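Local coordinates for protein histidine--tRNA ligase (PDB 1QE0) that attaches L-histidine to tRNA(His) at the expense of ATP, working as a homodimeric class II aminoacyl-tRNA synthetase, at residues 335-341 with 385-391; 342-346 with 360-364. One frame throughout, in Å; residues are numbered along the deposited sequence.

Interaction 1: 335-341 with 385-391; sequences VTMGDQA and VIGDQEL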
loop_
_atom_site.group_PDB
_atom_site.type_symbol
_atom_site.label_atom_id
_atom_site.label_comp_id
_atom_site.label_asym_id
_atom_site.label_seq_id
_atom_site.Cartn_x
_atom_site.Cartn_y
_atom_site.Cartn_z
ATOM N N VAL A 335 31.701 -3.432 -13.989
ATOM C CA VAL A 335 32.541 -2.533 -14.775
ATOM C C VAL A 335 33.163 -3.408 -15.837
ATOM O O VAL A 335 33.827 -4.388 -15.496
ATOM C CB VAL A 335 33.678 -2.000 -13.930
ATOM C CG1 VAL A 335 34.632 -1.169 -14.794
ATOM C CG2 VAL A 335 33.126 -1.211 -12.756
ATOM N N THR A 336 32.940 -3.080 -17.113
ATOM C CA THR A 336 33.463 -3.879 -18.243
ATOM C C THR A 336 34.414 -3.135 -19.180
ATOM O O THR A 336 34.285 -1.919 -19.386
ATOM C CB THR A 336 32.328 -4.423 -19.080
ATOM O OG1 THR A 336 31.415 -3.358 -19.378
ATOM C CG2 THR A 336 31.592 -5.508 -18.325
ATOM N N MET A 337 35.355 -3.875 -19.762
ATOM C CA MET A 337 36.340 -3.295 -20.673
ATOM C C MET A 337 36.173 -3.861 -22.059
ATOM O O MET A 337 36.455 -5.029 -22.298
ATOM C CB MET A 337 37.757 -3.587 -20.188
ATOM C CG MET A 337 37.998 -3.212 -18.744
ATOM S SD MET A 337 37.346 -1.594 -18.429
ATOM C CE MET A 337 38.758 -0.630 -18.829
ATOM N N GLY A 338 35.695 -3.043 -22.978
ATOM C CA GLY A 338 35.518 -3.537 -24.333
ATOM C C GLY A 338 34.327 -4.468 -24.563
ATOM O O GLY A 338 33.849 -5.102 -23.620
ATOM N N ASP A 339 33.913 -4.598 -25.831
ATOM C CA ASP A 339 32.755 -5.397 -26.256
ATOM C C ASP A 339 32.601 -6.797 -25.755
ATOM O O ASP A 339 31.523 -7.147 -25.292
ATOM C CB ASP A 339 32.648 -5.424 -27.769
ATOM C CG ASP A 339 32.435 -4.050 -28.351
ATOM O OD1 ASP A 339 31.545 -3.316 -27.845
ATOM O OD2 ASP A 339 33.176 -3.705 -29.302
ATOM N N GLN A 340 33.654 -7.605 -25.873
ATOM C CA GLN A 340 33.611 -9.004 -25.424
ATOM C C GLN A 340 33.180 -9.089 -23.975
ATOM O O GLN A 340 32.174 -9.704 -23.659
ATOM C CB GLN A 340 34.978 -9.683 -25.599
ATOM C CG GLN A 340 35.021 -11.150 -25.128
ATOM C CD GLN A 340 36.379 -11.834 -25.347
ATOM O OE1 GLN A 340 36.526 -12.656 -26.250
ATOM N NE2 GLN A 340 37.356 -11.520 -24.503
ATOM N N ALA A 341 33.920 -8.397 -23.114
ATOM C CA ALA A 341 33.648 -8.374 -21.694
ATOM C C ALA A 341 32.280 -7.782 -21.451
ATOM O O ALA A 341 31.513 -8.304 -20.642
ATOM C CB ALA A 341 34.701 -7.571 -20.983
ATOM N N VAL A 385 35.503 -5.559 -12.344
ATOM C CA VAL A 385 35.914 -4.991 -13.636
ATOM C C VAL A 385 36.224 -6.171 -14.522
ATOM O O VAL A 385 37.217 -6.853 -14.281
ATOM C CB VAL A 385 37.196 -4.155 -13.519
ATOM C CG1 VAL A 385 37.584 -3.584 -14.899
ATOM C CG2 VAL A 385 37.025 -3.020 -12.484
ATOM N N ILE A 386 35.329 -6.484 -15.462
ATOM C CA ILE A 386 35.519 -7.614 -16.366
ATOM C C ILE A 386 36.159 -7.096 -17.624
ATOM O O ILE A 386 35.653 -6.167 -18.249
ATOM C CB ILE A 386 34.199 -8.294 -16.771
ATOM C CG1 ILE A 386 33.388 -8.706 -15.552
ATOM C CG2 ILE A 386 34.491 -9.555 -17.550
ATOM C CD1 ILE A 386 32.050 -9.258 -15.915
ATOM N N GLY A 387 37.284 -7.700 -17.969
ATOM C CA GLY A 387 38.030 -7.332 -19.156
ATOM C C GLY A 387 38.411 -8.644 -19.798
ATOM O O GLY A 387 38.186 -9.688 -19.208
ATOM N N ASP A 388 39.092 -8.618 -20.928
ATOM C CA ASP A 388 39.422 -9.865 -21.578
ATOM C C ASP A 388 40.409 -10.755 -20.817
ATOM O O ASP A 388 40.336 -11.977 -20.925
ATOM C CB ASP A 388 39.842 -9.624 -23.030
ATOM C CG ASP A 388 38.956 -8.570 -23.760
ATOM O OD1 ASP A 388 39.467 -7.961 -24.741
ATOM O OD2 ASP A 388 37.778 -8.336 -23.363
ATOM N N GLN A 389 41.286 -10.184 -20.004
ATOM C CA GLN A 389 42.211 -11.042 -19.279
ATOM C C GLN A 389 41.452 -11.851 -18.247
ATOM O O GLN A 389 41.695 -13.039 -18.085
ATOM C CB GLN A 389 43.364 -10.264 -18.651
ATOM C CG GLN A 389 42.963 -9.017 -17.897
ATOM C CD GLN A 389 44.151 -8.359 -17.169
ATOM O OE1 GLN A 389 45.038 -9.048 -16.683
ATOM N NE2 GLN A 389 44.162 -7.022 -17.107
ATOM N N GLU A 390 40.462 -11.222 -17.622
ATOM C CA GLU A 390 39.617 -11.872 -16.609
ATOM C C GLU A 390 38.715 -12.905 -17.284
ATOM O O GLU A 390 38.371 -13.941 -16.707
ATOM C CB GLU A 390 38.725 -10.839 -15.897
ATOM C CG GLU A 390 39.468 -9.848 -15.001
ATOM C CD GLU A 390 40.062 -8.640 -15.741
ATOM O OE1 GLU A 390 39.726 -8.394 -16.912
ATOM O OE2 GLU A 390 40.862 -7.894 -15.135
ATOM N N LEU A 391 38.370 -12.624 -18.533
ATOM C CA LEU A 391 37.491 -13.479 -19.303
ATOM C C LEU A 391 38.139 -14.798 -19.625
ATOM O O LEU A 391 37.457 -15.794 -19.781
ATOM C CB LEU A 391 37.050 -12.758 -20.580
ATOM C CG LEU A 391 35.553 -12.709 -20.886
ATOM C CD1 LEU A 391 34.735 -12.770 -19.622
ATOM C CD2 LEU A 391 35.254 -11.453 -21.656
HETATM O O HOH W 1 39.043 -13.427 -23.340
#

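Interaction 2: 342-346 with 360-364; sequences DRYAV and DKDYL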
loop_
_atom_site.group_PDB
_atom_site.type_symbol
_atom_site.label_atom_id
_atom_site.label_comp_id
_atom_site.label_asym_id
_atom_site.label_seq_id
_atom_site.Cartn_x
_atom_site.Cartn_y
_atom_site.Cartn_z
ATOM N N ASP A 342 31.947 -6.720 -22.172
ATOM C CA ASP A 342 30.647 -6.105 -21.995
ATOM C C ASP A 342 29.447 -6.975 -22.347
ATOM O O ASP A 342 28.404 -6.908 -21.694
ATOM C CB ASP A 342 30.532 -4.828 -22.780
ATOM C CG ASP A 342 29.206 -4.184 -22.566
ATOM O OD1 ASP A 342 28.363 -4.277 -23.487
ATOM O OD2 ASP A 342 28.987 -3.659 -21.445
ATOM N N ARG A 343 29.566 -7.740 -23.422
ATOM C CA ARG A 343 28.483 -8.599 -23.839
ATOM C C ARG A 343 28.338 -9.753 -22.888
ATOM O O ARG A 343 27.280 -10.354 -22.820
ATOM C CB ARG A 343 28.681 -9.064 -25.273
ATOM C CG ARG A 343 28.461 -7.932 -26.262
ATOM C CD ARG A 343 28.365 -8.449 -27.670
ATOM N NE ARG A 343 29.687 -8.731 -28.211
ATOM C CZ ARG A 343 30.359 -7.902 -29.003
ATOM N NH1 ARG A 343 31.558 -8.252 -29.449
ATOM N NH2 ARG A 343 29.835 -6.721 -29.345
ATOM N N TYR A 344 29.386 -10.009 -22.111
ATOM C CA TYR A 344 29.370 -11.072 -21.124
ATOM C C TYR A 344 28.652 -10.579 -19.877
ATOM O O TYR A 344 28.019 -11.349 -19.162
ATOM C CB TYR A 344 30.781 -11.454 -20.735
ATOM C CG TYR A 344 30.800 -12.492 -19.648
ATOM C CD1 TYR A 344 30.640 -13.826 -19.950
ATOM C CD2 TYR A 344 30.954 -12.127 -18.308
ATOM C CE1 TYR A 344 30.635 -14.767 -18.964
ATOM C CE2 TYR A 344 30.952 -13.063 -17.309
ATOM C CZ TYR A 344 30.799 -14.372 -17.645
ATOM O OH TYR A 344 30.876 -15.326 -16.673
ATOM N N ALA A 345 28.837 -9.297 -19.581
ATOM C CA ALA A 345 28.217 -8.661 -18.450
ATOM C C ALA A 345 26.727 -8.747 -18.592
ATOM O O ALA A 345 26.038 -8.732 -17.580
ATOM C CB ALA A 345 28.624 -7.229 -18.391
ATOM N N VAL A 346 26.224 -8.784 -19.835
ATOM C CA VAL A 346 24.777 -8.880 -20.107
ATOM C C VAL A 346 24.182 -10.195 -19.644
ATOM O O VAL A 346 23.198 -10.192 -18.927
ATOM C CB VAL A 346 24.402 -8.594 -21.601
ATOM C CG1 VAL A 346 22.919 -8.780 -21.818
ATOM C CG2 VAL A 346 24.735 -7.156 -21.954
ATOM N N ASP A 360 23.922 -4.226 -11.454
ATOM C CA ASP A 360 23.724 -3.285 -12.539
ATOM C C ASP A 360 25.041 -3.069 -13.175
ATOM O O ASP A 360 26.058 -3.308 -12.560
ATOM C CB ASP A 360 23.125 -1.977 -12.091
ATOM C CG ASP A 360 22.161 -1.424 -13.114
ATOM O OD1 ASP A 360 21.651 -0.289 -12.953
ATOM O OD2 ASP A 360 21.910 -2.136 -14.104
ATOM N N LYS A 361 25.020 -2.750 -14.453
ATOM C CA LYS A 361 26.236 -2.547 -15.210
ATOM C C LYS A 361 26.215 -1.143 -15.779
ATOM O O LYS A 361 25.388 -0.320 -15.388
ATOM C CB LYS A 361 26.346 -3.599 -16.318
ATOM C CG LYS A 361 25.327 -3.461 -17.440
ATOM C CD LYS A 361 25.473 -4.526 -18.522
ATOM C CE LYS A 361 26.777 -4.384 -19.258
ATOM N NZ LYS A 361 26.812 -3.065 -19.860
ATOM N N ASP A 362 27.136 -0.850 -16.687
ATOM C CA ASP A 362 27.203 0.484 -17.271
ATOM C C ASP A 362 26.742 0.606 -18.715
ATOM O O ASP A 362 27.364 0.082 -19.644
ATOM C CB ASP A 362 28.611 1.046 -17.139
ATOM C CG ASP A 362 28.768 2.375 -17.829
ATOM O OD1 ASP A 362 29.572 2.417 -18.787
ATOM O OD2 ASP A 362 28.085 3.359 -17.420
ATOM N N TYR A 363 25.599 1.253 -18.884
ATOM C CA TYR A 363 25.078 1.540 -20.203
ATOM C C TYR A 363 25.813 2.862 -20.442
ATOM O O TYR A 363 26.814 3.096 -19.770
ATOM C CB TYR A 363 23.578 1.656 -20.077
ATOM C CG TYR A 363 23.001 0.347 -19.555
ATOM C CD1 TYR A 363 23.092 -0.815 -20.312
ATOM C CD2 TYR A 363 22.434 0.254 -18.287
ATOM C CE1 TYR A 363 22.645 -2.028 -19.826
ATOM C CE2 TYR A 363 21.983 -0.972 -17.794
ATOM C CZ TYR A 363 22.099 -2.105 -18.573
ATOM O OH TYR A 363 21.727 -3.328 -18.101
ATOM N N LEU A 364 25.463 3.715 -21.390
ATOM C CA LEU A 364 26.272 4.974 -21.484
ATOM C C LEU A 364 27.804 4.879 -21.814
ATOM O O LEU A 364 28.464 5.907 -21.965
ATOM C CB LEU A 364 26.126 5.814 -20.186
ATOM C CG LEU A 364 25.273 7.085 -20.091
ATOM C CD1 LEU A 364 23.801 6.816 -20.259
ATOM C CD2 LEU A 364 25.499 7.683 -18.755
#

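Interaction 1: 335-341 with 385-391
Two parallel strands run side by side and end at the same level, each giving way within a residue or two to a helix. V335 pairs with V385 and T336 with I386, their CA atoms 4.3 and 4.7 Å apart, and the register still holds at M337 opposite G387, at 4.6 Å. I386 is the residue that bonds in both directions, as parallel pairing requires: its N donates to V335 O at 2.6 Å, a short value resting on a crowded carbonyl, and its O accepts from M337 N at 2.8 Å. T336 CA also approaches I386 O, at 3.2 Å. These are the neighbouring inner strands 332-336 and 382-386 of the anticodon-binding domain, a five-stranded mixed sheet flanked by helices, and each is followed by a helix. On one face of the sheet V335 CB meets V385 CG2 at 3.8 Å, beside helix 368-377; T336 and I386 point to the other face, where helix 338-353 lies. Beyond the strands, A341 sits where the two segments meet: its CB is 4.0 Å from I386 CG2 and 4.0 Å from L391 CD2, so the first turn of one helix rests on the neighbouring strand and helix together. G387, the N-cap residue, has no room for a side chain, since a CB would collide with E390 OE1 and crowd M337 CG. At the exposed margin Q340 CG touches L391 CD2 at 3.5 Å, while a water accepts a weak bond from Q340 NE2 (2.8 Å) and donates to D388 O (3.1 Å).

Interaction 2: 342-346 with 360-364
A lysine can serve a buried contact with both its chain and its charge, and K361 illustrates this well. From the edge strand 359-361 its CA-to-CB bond points toward helix 338-353. The side chain starts p and t, then turns through two m torsions at chi3 and chi4, a bend that lays CE against A345 CB at 3.5 Å and carries NZ to D342 OD2 at 2.8 Å. D342, with chi1 t, leaves its helix sideways but brings its carboxylate nearer, completing the salt bridge; V346 CG2 lies farther from K361 CE, at 4.4 Å. K361 NZ also gives a weak bond to D362 O at 3.2 Å. The setting is the beta-alpha-beta unit formed by strand 332-336, helix 338-353 and strand 359-361, close to the second subunit. The segments cover 150 Å², just over half of it on K361; a single salt bridge lies beside the lysine chain's apolar contact with A345, so the charge of the buried K361 is met by the carboxylate of the partly exposed D342.

Helix 338-353 is the element the two contacts share. Its first turn, in interaction 1, leans on strand 382-386 and helix 388-393, and its next residues, in interaction 2, turn to strand 359-361 on the far side of strand 332-336. With centres about 10 Å apart, the contacts touch directly: T336 OG1 lies 3.2 Å from D342 OD2, a probable hydrogen bond, so the carboxylate that meets the lysine probably also holds on to strand 332-336, and T336 CG2 packs on A345 CB at 3.4 Å. Y344 CD2 reaches I386 CD1 at 3.9 Å. Both contacts lie within the anticodon-binding domain, with interaction 2 nested in the chain loop that interaction 1 closes.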